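Local structure of hypothetical protein yiiM (Escherichia coli, 1O65) at residues F116-A121 and G164-D169; Q12-V17 and D169-L174; D66-H71 and Y158-P163. The protein is of uncertain function but probably binds molybdenum and acts as an oxidoreductase on nitrogenous compounds. One frame throughout, in Å; residues are numbered along the deposited sequence.

Interaction 1 of 3, residues F116-A121 and G164-D169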
loop_
_atom_site.group_PDB
_atom_site.type_symbol
_atom_site.label_atom_id
_atom_site.label_comp_id
_atom_site.label_asym_id
_atom_site.label_seq_id
_atom_site.Cartn_x
_atom_site.Cartn_y
_atom_site.Cartn_z
ATOM N N PHE A 116 -11.887 5.627 -2.231
ATOM C CA PHE A 116 -11.625 6.753 -3.093
ATOM C C PHE A 116 -12.324 6.550 -4.454
ATOM O O PHE A 116 -12.391 5.433 -4.959
ATOM C CB PHE A 116 -10.141 6.953 -3.343
ATOM C CG PHE A 116 -9.245 7.382 -2.242
ATOM C CD1 PHE A 116 -8.814 6.442 -1.298
ATOM C CD2 PHE A 116 -8.780 8.673 -2.120
ATOM C CE1 PHE A 116 -7.943 6.801 -0.284
ATOM C CE2 PHE A 116 -7.906 9.060 -1.105
ATOM C CZ PHE A 116 -7.496 8.123 -0.183
ATOM N N ARG A 117 -12.873 7.640 -4.966
ATOM C CA ARG A 117 -13.442 7.658 -6.298
ATOM C C ARG A 117 -12.268 8.116 -7.208
ATOM O O ARG A 117 -11.555 9.023 -6.765
ATOM C CB ARG A 117 -14.620 8.605 -6.498
ATOM C CG ARG A 117 -15.132 8.591 -7.944
ATOM C CD ARG A 117 -16.437 9.355 -8.112
ATOM N NE ARG A 117 -16.301 10.746 -7.711
ATOM C CZ ARG A 117 -17.280 11.527 -7.268
ATOM N NH1 ARG A 117 -18.515 11.073 -7.152
ATOM N NH2 ARG A 117 -17.002 12.790 -6.920
ATOM N N TRP A 118 -12.066 7.411 -8.293
ATOM C CA TRP A 118 -11.016 7.682 -9.258
ATOM C C TRP A 118 -11.592 7.508 -10.671
ATOM O O TRP A 118 -11.795 6.392 -11.148
ATOM C CB TRP A 118 -9.801 6.759 -9.058
ATOM C CG TRP A 118 -8.621 7.081 -9.926
ATOM C CD1 TRP A 118 -8.280 8.316 -10.422
ATOM C CD2 TRP A 118 -7.579 6.192 -10.360
ATOM N NE1 TRP A 118 -7.124 8.246 -11.146
ATOM C CE2 TRP A 118 -6.686 6.945 -11.146
ATOM C CE3 TRP A 118 -7.342 4.827 -10.195
ATOM C CZ2 TRP A 118 -5.553 6.385 -11.752
ATOM C CZ3 TRP A 118 -6.226 4.269 -10.806
ATOM C CH2 TRP A 118 -5.337 5.044 -11.553
ATOM N N GLY A 119 -11.972 8.655 -11.251
ATOM C CA GLY A 119 -12.572 8.669 -12.582
ATOM C C GLY A 119 -13.863 7.850 -12.496
ATOM O O GLY A 119 -14.741 8.200 -11.706
ATOM N N GLU A 120 -13.944 6.749 -13.241
ATOM C CA GLU A 120 -15.180 5.959 -13.165
ATOM C C GLU A 120 -15.048 4.835 -12.137
ATOM O O GLU A 120 -15.989 4.075 -12.000
ATOM C CB GLU A 120 -15.473 5.286 -14.515
ATOM C CG GLU A 120 -15.134 6.172 -15.702
ATOM C CD GLU A 120 -16.285 7.126 -15.990
ATOM O OE1 GLU A 120 -16.574 7.977 -15.127
ATOM O OE2 GLU A 120 -16.841 6.951 -17.097
ATOM N N ALA A 121 -13.933 4.747 -11.433
ATOM C CA ALA A 121 -13.711 3.660 -10.506
ATOM C C ALA A 121 -13.904 4.024 -9.041
ATOM O O ALA A 121 -14.046 5.171 -8.659
ATOM C CB ALA A 121 -12.292 3.087 -10.681
ATOM N N GLY A 164 -13.573 0.567 -13.702
ATOM C CA GLY A 164 -13.933 1.655 -14.606
ATOM C C GLY A 164 -12.731 2.347 -15.223
ATOM O O GLY A 164 -11.578 2.033 -14.908
ATOM N N LYS A 165 -12.987 3.252 -16.165
ATOM C CA LYS A 165 -11.935 4.015 -16.796
ATOM C C LYS A 165 -11.403 5.017 -15.759
ATOM O O LYS A 165 -12.165 5.591 -14.994
ATOM C CB LYS A 165 -12.396 4.792 -18.023
ATOM C CG LYS A 165 -12.155 4.144 -19.371
ATOM C CD LYS A 165 -12.574 5.108 -20.480
ATOM C CE LYS A 165 -12.635 4.447 -21.838
ATOM N NZ LYS A 165 -11.533 3.473 -22.057
ATOM N N VAL A 166 -10.092 5.120 -15.720
ATOM C CA VAL A 166 -9.376 6.000 -14.809
ATOM C C VAL A 166 -8.274 6.664 -15.642
ATOM O O VAL A 166 -8.122 6.274 -16.812
ATOM C CB VAL A 166 -8.690 5.189 -13.684
ATOM C CG1 VAL A 166 -9.683 4.433 -12.808
ATOM C CG2 VAL A 166 -7.695 4.200 -14.287
ATOM N N SER A 167 -7.540 7.611 -15.080
ATOM C CA SER A 167 -6.453 8.203 -15.837
ATOM C C SER A 167 -5.569 9.053 -14.943
ATOM O O SER A 167 -5.903 9.437 -13.827
ATOM C CB SER A 167 -6.967 8.997 -17.041
ATOM O OG SER A 167 -7.357 10.313 -16.680
ATOM N N ALA A 168 -4.427 9.441 -15.492
ATOM C CA ALA A 168 -3.445 10.285 -14.834
ATOM C C ALA A 168 -4.046 11.672 -14.622
ATOM O O ALA A 168 -3.602 12.412 -13.747
ATOM C CB ALA A 168 -2.182 10.386 -15.664
ATOM N N ASP A 169 -5.067 11.988 -15.411
ATOM C CA ASP A 169 -5.758 13.251 -15.321
ATOM C C ASP A 169 -6.784 13.312 -14.214
ATOM O O ASP A 169 -6.990 14.409 -13.697
ATOM C CB ASP A 169 -6.420 13.609 -16.674
ATOM C CG ASP A 169 -5.284 13.950 -17.633
ATOM O OD1 ASP A 169 -4.438 14.768 -17.212
ATOM O OD2 ASP A 169 -5.236 13.359 -18.724
#
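One face of the Trp118 indole is covered by Val166, whose side chain crosses it at about a right angle, and this CH-pi packing carries the contact between residues 116-121 and 164-169. Val166 CB sits 3.5 Å from the centroid of the six-membered ring, only 8° off the ring normal, so CB lies almost directly above the ring centre. Its two methyls spread over the same face, CG1 over Trp118 CE3 and CG2 toward CH2 and CZ3. Trp118 is brought there by a first torsion that sets CG anti to the backbone N (chi1 -174°). At the ring edge, Trp118 NE1 reaches Ser167 O at 3.2 Å, a weak and bent hydrogen bond; NE1 also makes a weak one to Ala170 O.

The second point of attachment is backbone. A type II' turn from Trp118 to Ala121 presents Glu120 N to Lys165 O at 2.8 Å, the donor lying almost on the C=O axis. Gly119 takes positive phi in this hairpin turn, and a CB on it would point at the facing strand and collide with Lys165 O. Beyond the turn, Ala121 CB packs against Val166 CG1 at 3.6 Å, so that this methyl is shared between the alanine and the indole. Glu120 CG runs alongside Lys165 CB before its bent chain leads the carboxylate away.

Strand segment 116-118 crosses 164-167 at 84°. Strand 43-47 pairs with 164-167 and adds Leu44 and Leu46 around Val166, while Leu172, Val17 and Val19 from strands 172-176 and 14-21 pack on Trp118.

Interaction 2 of 3, residues Q12-V17 and D169-L174; sequences QMRYPV and DAPLEL
Three backbone hydrogen bonds and two waters join residues 12-17 to residues 169-174 in an antiparallel ladder. Tyr15 and Leu172 form the hydrogen-bonded pair, each using both its N-H and its C=O: Tyr15 N gives to Leu172 O at 2.8 Å, and Leu172 N returns to Tyr15 O at 2.9 Å. The first donor lies in the carbonyl plane, whereas Leu172 N stands above the plane of the Tyr15 carbonyl. Two residues further on, past the non-hydrogen-bonded pair Arg14-Glu173, Leu174 N donates to Met13 O at 3.2 Å, and the same oxygen also takes a CA-H...O contact from Glu173. Leu172 O is likewise approached by the CA of Arg14.

Where direct pairing stops, water takes over at both ends. One molecule accepts from Met13 N at 2.9 Å and donates to Leu174 O at 2.7 Å. The other accepts from Val17 N at 2.8 Å and donates a weak bond to Ala170 O.

On one face, the side chains of Arg14 and Glu173 lie side by side and touch through their CG atoms, 3.8 Å apart. Their charged ends do not meet; the Glu173 carboxylate instead pairs with Arg117 in a salt bridge. On the other face Leu172 CB and CG pack against Tyr15 O, and CG also meets Val17 CB, the leucine and valine side chains crossing at about a right angle.

Strand 172-176 is thereby held between 14-21 and 115-118 within the curled mixed sheet. Phe116 and Trp118 of strand 115-118 pack on Leu172, and Val17 also touches Leu100 and Thr102 of strand 100-102, which also pairs with 14-21.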
loop_
_atom_site.group_PDB
_atom_site.type_symbol
_atom_site.label_atom_id
_atom_site.label_comp_id
_atom_site.label_asym_id
_atom_site.label_seq_id
_atom_site.Cartn_x
_atom_site.Cartn_y
_atom_site.Cartn_z
ATOM N N GLN A 12 -13.819 17.296 0.389
ATOM C CA GLN A 12 -13.448 17.060 -0.993
ATOM C C GLN A 12 -11.945 16.910 -1.152
ATOM O O GLN A 12 -11.323 17.652 -1.928
ATOM C CB GLN A 12 -13.963 18.197 -1.913
ATOM C CG GLN A 12 -15.458 18.136 -2.082
ATOM C CD GLN A 12 -16.064 18.927 -3.208
ATOM O OE1 GLN A 12 -17.254 18.699 -3.491
ATOM N NE2 GLN A 12 -15.346 19.828 -3.858
ATOM N N MET A 13 -11.338 16.031 -0.345
ATOM C CA MET A 13 -9.902 15.808 -0.496
ATOM C C MET A 13 -9.625 15.235 -1.901
ATOM O O MET A 13 -10.137 14.193 -2.266
ATOM C CB MET A 13 -9.320 14.895 0.561
ATOM C CG MET A 13 -9.363 15.405 1.990
ATOM S SD MET A 13 -8.926 17.111 2.209
ATOM C CE MET A 13 -7.222 17.223 1.694
ATOM N N ARG A 14 -8.790 15.920 -2.656
ATOM C CA ARG A 14 -8.435 15.539 -4.020
ATOM C C ARG A 14 -6.940 15.439 -4.182
ATOM O O ARG A 14 -6.184 16.265 -3.683
ATOM C CB ARG A 14 -9.048 16.574 -4.998
ATOM C CG ARG A 14 -10.333 16.055 -5.583
ATOM C CD ARG A 14 -11.531 16.940 -5.463
ATOM N NE ARG A 14 -11.494 18.080 -6.338
ATOM C CZ ARG A 14 -12.509 18.801 -6.787
ATOM N NH1 ARG A 14 -13.769 18.550 -6.482
ATOM N NH2 ARG A 14 -12.236 19.826 -7.581
ATOM N N TYR A 15 -6.451 14.332 -4.756
ATOM C CA TYR A 15 -5.009 14.120 -4.878
ATOM C C TYR A 15 -4.599 13.740 -6.289
ATOM O O TYR A 15 -4.968 12.678 -6.805
ATOM C CB TYR A 15 -4.544 13.074 -3.875
ATOM C CG TYR A 15 -4.917 13.336 -2.430
ATOM C CD1 TYR A 15 -4.112 14.073 -1.579
ATOM C CD2 TYR A 15 -6.125 12.866 -1.922
ATOM C CE1 TYR A 15 -4.455 14.306 -0.255
ATOM C CE2 TYR A 15 -6.489 13.097 -0.610
ATOM C CZ TYR A 15 -5.647 13.813 0.216
ATOM O OH TYR A 15 -6.031 14.010 1.522
ATOM N N PRO A 16 -3.909 14.671 -6.956
ATOM C CA PRO A 16 -3.407 14.421 -8.306
ATOM C C PRO A 16 -2.568 13.157 -8.287
ATOM O O PRO A 16 -1.819 12.922 -7.322
ATOM C CB PRO A 16 -2.609 15.655 -8.624
ATOM C CG PRO A 16 -3.226 16.746 -7.835
ATOM C CD PRO A 16 -3.967 16.126 -6.670
ATOM N N VAL A 17 -2.673 12.321 -9.325
ATOM C CA VAL A 17 -1.914 11.081 -9.253
ATOM C C VAL A 17 -1.217 10.671 -10.519
ATOM O O VAL A 17 -1.778 10.767 -11.606
ATOM C CB VAL A 17 -2.863 9.969 -8.730
ATOM C CG1 VAL A 17 -3.893 9.572 -9.771
ATOM C CG2 VAL A 17 -2.072 8.764 -8.258
ATOM N N ASP A 169 -5.067 11.988 -15.411
ATOM C CA ASP A 169 -5.758 13.251 -15.321
ATOM C C ASP A 169 -6.784 13.312 -14.214
ATOM O O ASP A 169 -6.990 14.409 -13.697
ATOM C CB ASP A 169 -6.420 13.609 -16.674
ATOM C CG ASP A 169 -5.284 13.950 -17.633
ATOM O OD1 ASP A 169 -4.438 14.768 -17.212
ATOM O OD2 ASP A 169 -5.236 13.359 -18.724
ATOM N N ALA A 170 -7.470 12.215 -13.920
ATOM C CA ALA A 170 -8.432 12.201 -12.829
ATOM C C ALA A 170 -7.727 12.015 -11.483
ATOM O O ALA A 170 -6.970 11.059 -11.291
ATOM C CB ALA A 170 -9.412 11.043 -13.024
ATOM N N PRO A 171 -8.014 12.880 -10.525
ATOM C CA PRO A 171 -7.463 12.802 -9.197
ATOM C C PRO A 171 -8.146 11.775 -8.297
ATOM O O PRO A 171 -9.273 11.358 -8.559
ATOM C CB PRO A 171 -7.770 14.194 -8.611
ATOM C CG PRO A 171 -9.044 14.586 -9.278
ATOM C CD PRO A 171 -8.936 14.032 -10.685
ATOM N N LEU A 172 -7.418 11.298 -7.275
ATOM C CA LEU A 172 -8.032 10.416 -6.281
ATOM C C LEU A 172 -8.909 11.291 -5.373
ATOM O O LEU A 172 -8.449 12.328 -4.903
ATOM C CB LEU A 172 -7.004 9.724 -5.383
ATOM C CG LEU A 172 -5.908 8.939 -6.091
ATOM C CD1 LEU A 172 -4.957 8.328 -5.067
ATOM C CD2 LEU A 172 -6.520 7.860 -6.986
ATOM N N GLU A 173 -10.155 10.898 -5.188
ATOM C CA GLU A 173 -11.060 11.681 -4.341
ATOM C C GLU A 173 -11.555 10.818 -3.182
ATOM O O GLU A 173 -12.279 9.834 -3.375
ATOM C CB GLU A 173 -12.258 12.188 -5.133
ATOM C CG GLU A 173 -11.978 12.782 -6.506
ATOM C CD GLU A 173 -13.202 12.789 -7.400
ATOM O OE1 GLU A 173 -14.101 13.614 -7.154
ATOM O OE2 GLU A 173 -13.324 11.959 -8.325
ATOM N N LEU A 174 -11.211 11.231 -1.968
ATOM C CA LEU A 174 -11.663 10.460 -0.808
ATOM C C LEU A 174 -13.163 10.643 -0.650
ATOM O O LEU A 174 -13.635 11.769 -0.512
ATOM C CB LEU A 174 -10.870 10.882 0.434
ATOM C CG LEU A 174 -11.360 10.219 1.737
ATOM C CD1 LEU A 174 -10.803 8.806 1.839
ATOM C CD2 LEU A 174 -11.015 11.080 2.945
HETATM O O HOH W 1 -13.058 14.028 0.907
HETATM O O HOH W 2 -4.560 12.592 -11.312
#

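Interaction 3 of 3, residues D66-H71 and Y158-P163; sequences DRALCH and YSVIAP
A classic beta bulge marks the start of the pairing between strands 69-73 and 156-160 of the MOSC-domain sheet: Ala68 and Leu69 both face Tyr158. Tyr158 N donates to Leu69 O at 2.8 Å, in the carbonyl plane, while Ala68 N reaches Tyr158 O by a weak bond of 3.2 Å. Alongside, Ala68 CB touches Val160 CG2 at 3.7 Å.

With CG anti to its carbonyl carbon (chi1 -63°), the Tyr158 side chain runs along the pairing strand. Its CD1 edge rests on Leu69 CB, and its hydroxyl OH lies 2.9 Å from His71 ND1, hydrogen-bonded with either atom as possible donor. The two rings meet rim to rim with planes 50° apart, ND1 lying in the tyrosine plane.

Both polar ends have further partners. Trp156 NE1 donates to Tyr158 OH and the Trp156 ring stacks on His71, whose NE2 bonds Thr102 OG1. A phenylalanine here in place of Tyr158, lacking the hydroxyl that bonds His71 and Trp156, would probably leave the imidazole less firmly oriented. With both imidazole nitrogens engaged, the ring's rotation is probably fixed, and its tautomer is likely to be coupled to the hydroxyl orientations of Tyr158 and Thr102.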
loop_
_atom_site.group_PDB
_atom_site.type_symbol
_atom_site.label_atom_id
_atom_site.label_comp_id
_atom_site.label_asym_id
_atom_site.label_seq_id
_atom_site.Cartn_x
_atom_site.Cartn_y
_atom_site.Cartn_z
ATOM N N ASP A 66 -7.481 -8.198 -3.647
ATOM C CA ASP A 66 -7.000 -7.321 -2.590
ATOM C C ASP A 66 -5.700 -6.601 -2.903
ATOM O O ASP A 66 -5.246 -5.833 -2.059
ATOM C CB ASP A 66 -6.762 -8.129 -1.290
ATOM C CG ASP A 66 -8.072 -8.592 -0.690
ATOM O OD1 ASP A 66 -9.094 -7.900 -0.845
ATOM O OD2 ASP A 66 -8.081 -9.671 -0.060
ATOM N N ARG A 67 -5.034 -6.878 -4.021
ATOM C CA ARG A 67 -3.770 -6.188 -4.302
ATOM C C ARG A 67 -3.725 -5.733 -5.751
ATOM O O ARG A 67 -2.709 -5.777 -6.422
ATOM C CB ARG A 67 -2.570 -7.049 -3.934
ATOM C CG ARG A 67 -2.602 -8.483 -4.399
ATOM C CD ARG A 67 -1.480 -9.315 -3.739
ATOM N NE ARG A 67 -1.846 -10.751 -3.804
ATOM C CZ ARG A 67 -1.815 -11.437 -4.937
ATOM N NH1 ARG A 67 -1.440 -10.864 -6.076
ATOM N NH2 ARG A 67 -2.178 -12.709 -4.956
ATOM N N ALA A 68 -4.872 -5.258 -6.220
ATOM C CA ALA A 68 -5.026 -4.775 -7.581
ATOM C C ALA A 68 -4.163 -3.549 -7.858
ATOM O O ALA A 68 -3.685 -3.410 -8.993
ATOM C CB ALA A 68 -6.507 -4.468 -7.810
ATOM N N LEU A 69 -3.968 -2.664 -6.885
ATOM C CA LEU A 69 -3.213 -1.451 -7.020
ATOM C C LEU A 69 -2.272 -1.173 -5.839
ATOM O O LEU A 69 -2.669 -1.276 -4.684
ATOM C CB LEU A 69 -4.143 -0.227 -7.113
ATOM C CG LEU A 69 -4.951 0.002 -8.372
ATOM C CD1 LEU A 69 -6.181 0.849 -8.079
ATOM C CD2 LEU A 69 -4.125 0.662 -9.478
ATOM N N CYS A 70 -1.070 -0.720 -6.139
ATOM C CA CYS A 70 -0.049 -0.437 -5.135
ATOM C C CYS A 70 0.218 1.071 -5.094
ATOM O O CYS A 70 0.420 1.662 -6.167
ATOM C CB CYS A 70 1.247 -1.177 -5.499
ATOM S SG CYS A 70 2.649 -0.759 -4.394
ATOM N N HIS A 71 0.258 1.668 -3.925
ATOM C CA HIS A 71 0.477 3.106 -3.808
ATOM C C HIS A 71 1.775 3.409 -3.069
ATOM O O HIS A 71 2.014 2.788 -2.031
ATOM C CB HIS A 71 -0.676 3.709 -2.950
ATOM C CG HIS A 71 -0.814 5.187 -3.097
ATOM N ND1 HIS A 71 -1.991 5.786 -3.540
ATOM C CD2 HIS A 71 0.080 6.193 -2.927
ATOM C CE1 HIS A 71 -1.810 7.093 -3.620
ATOM N NE2 HIS A 71 -0.569 7.365 -3.250
ATOM N N TYR A 158 -4.731 -1.419 -2.780
ATOM C CA TYR A 158 -6.161 -1.189 -2.854
ATOM C C TYR A 158 -6.904 -2.402 -3.451
ATOM O O TYR A 158 -6.302 -3.153 -4.214
ATOM C CB TYR A 158 -6.506 -0.022 -3.778
ATOM C CG TYR A 158 -6.013 1.342 -3.421
ATOM C CD1 TYR A 158 -4.758 1.779 -3.852
ATOM C CD2 TYR A 158 -6.787 2.220 -2.690
ATOM C CE1 TYR A 158 -4.299 3.048 -3.557
ATOM C CE2 TYR A 158 -6.345 3.502 -2.391
ATOM C CZ TYR A 158 -5.104 3.897 -2.814
ATOM O OH TYR A 158 -4.618 5.150 -2.546
ATOM N N SER A 159 -8.152 -2.572 -3.018
ATOM C CA SER A 159 -9.017 -3.537 -3.698
ATOM C C SER A 159 -9.871 -2.674 -4.647
ATOM O O SER A 159 -10.032 -1.462 -4.407
ATOM C CB SER A 159 -9.927 -4.355 -2.812
ATOM O OG SER A 159 -10.757 -3.526 -2.037
ATOM N N VAL A 160 -10.326 -3.247 -5.743
ATOM C CA VAL A 160 -11.132 -2.440 -6.666
ATOM C C VAL A 160 -12.594 -2.683 -6.354
ATOM O O VAL A 160 -13.095 -3.779 -6.539
ATOM C CB VAL A 160 -10.725 -2.733 -8.116
ATOM C CG1 VAL A 160 -11.691 -2.130 -9.124
ATOM C CG2 VAL A 160 -9.324 -2.149 -8.379
ATOM N N ILE A 161 -13.286 -1.657 -5.843
ATOM C CA ILE A 161 -14.691 -1.762 -5.509
ATOM C C ILE A 161 -15.546 -1.668 -6.769
ATOM O O ILE A 161 -16.488 -2.433 -6.912
ATOM C CB ILE A 161 -15.120 -0.702 -4.491
ATOM C CG1 ILE A 161 -14.333 -0.803 -3.181
ATOM C CG2 ILE A 161 -16.636 -0.773 -4.255
ATOM C CD1 ILE A 161 -14.275 -2.164 -2.542
ATOM N N ALA A 162 -15.284 -0.727 -7.650
ATOM C CA ALA A 162 -16.032 -0.621 -8.902
ATOM C C ALA A 162 -15.033 -0.355 -10.041
ATOM O O ALA A 162 -14.341 0.675 -10.036
ATOM C CB ALA A 162 -17.072 0.476 -8.921
ATOM N N PRO A 163 -14.973 -1.317 -10.957
ATOM C CA PRO A 163 -14.081 -1.184 -12.100
ATOM C C PRO A 163 -14.517 -0.066 -13.014
ATOM O O PRO A 163 -15.694 0.337 -13.020
ATOM C CB PRO A 163 -14.078 -2.547 -12.767
ATOM C CG PRO A 163 -14.753 -3.489 -11.860
ATOM C CD PRO A 163 -15.354 -2.729 -10.717
#

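How the interactions relate
All three contacts reach the same curled mixed sheet. Interactions 1 and 2 are the closest, about 9 Å between centres: they share Asp169, and Arg117 NH2 of the first bridges to Glu173 OE1 of the second at 3.0 Å. Interaction 3 lies about 12 Å from interaction 1 and 16 Å from interaction 2, centre to centre. It still touches both, through Ala121 CB against Ala162 O at 3.2 Å and Leu172 CD1 against His71 CE1 at 3.7 Å. Leu172 therefore joins the ladder of interaction 2 to the His71-Tyr158 pair. Along the chain, interactions 1 and 3 interlock, and both are nested within the loop that interaction 2 closes.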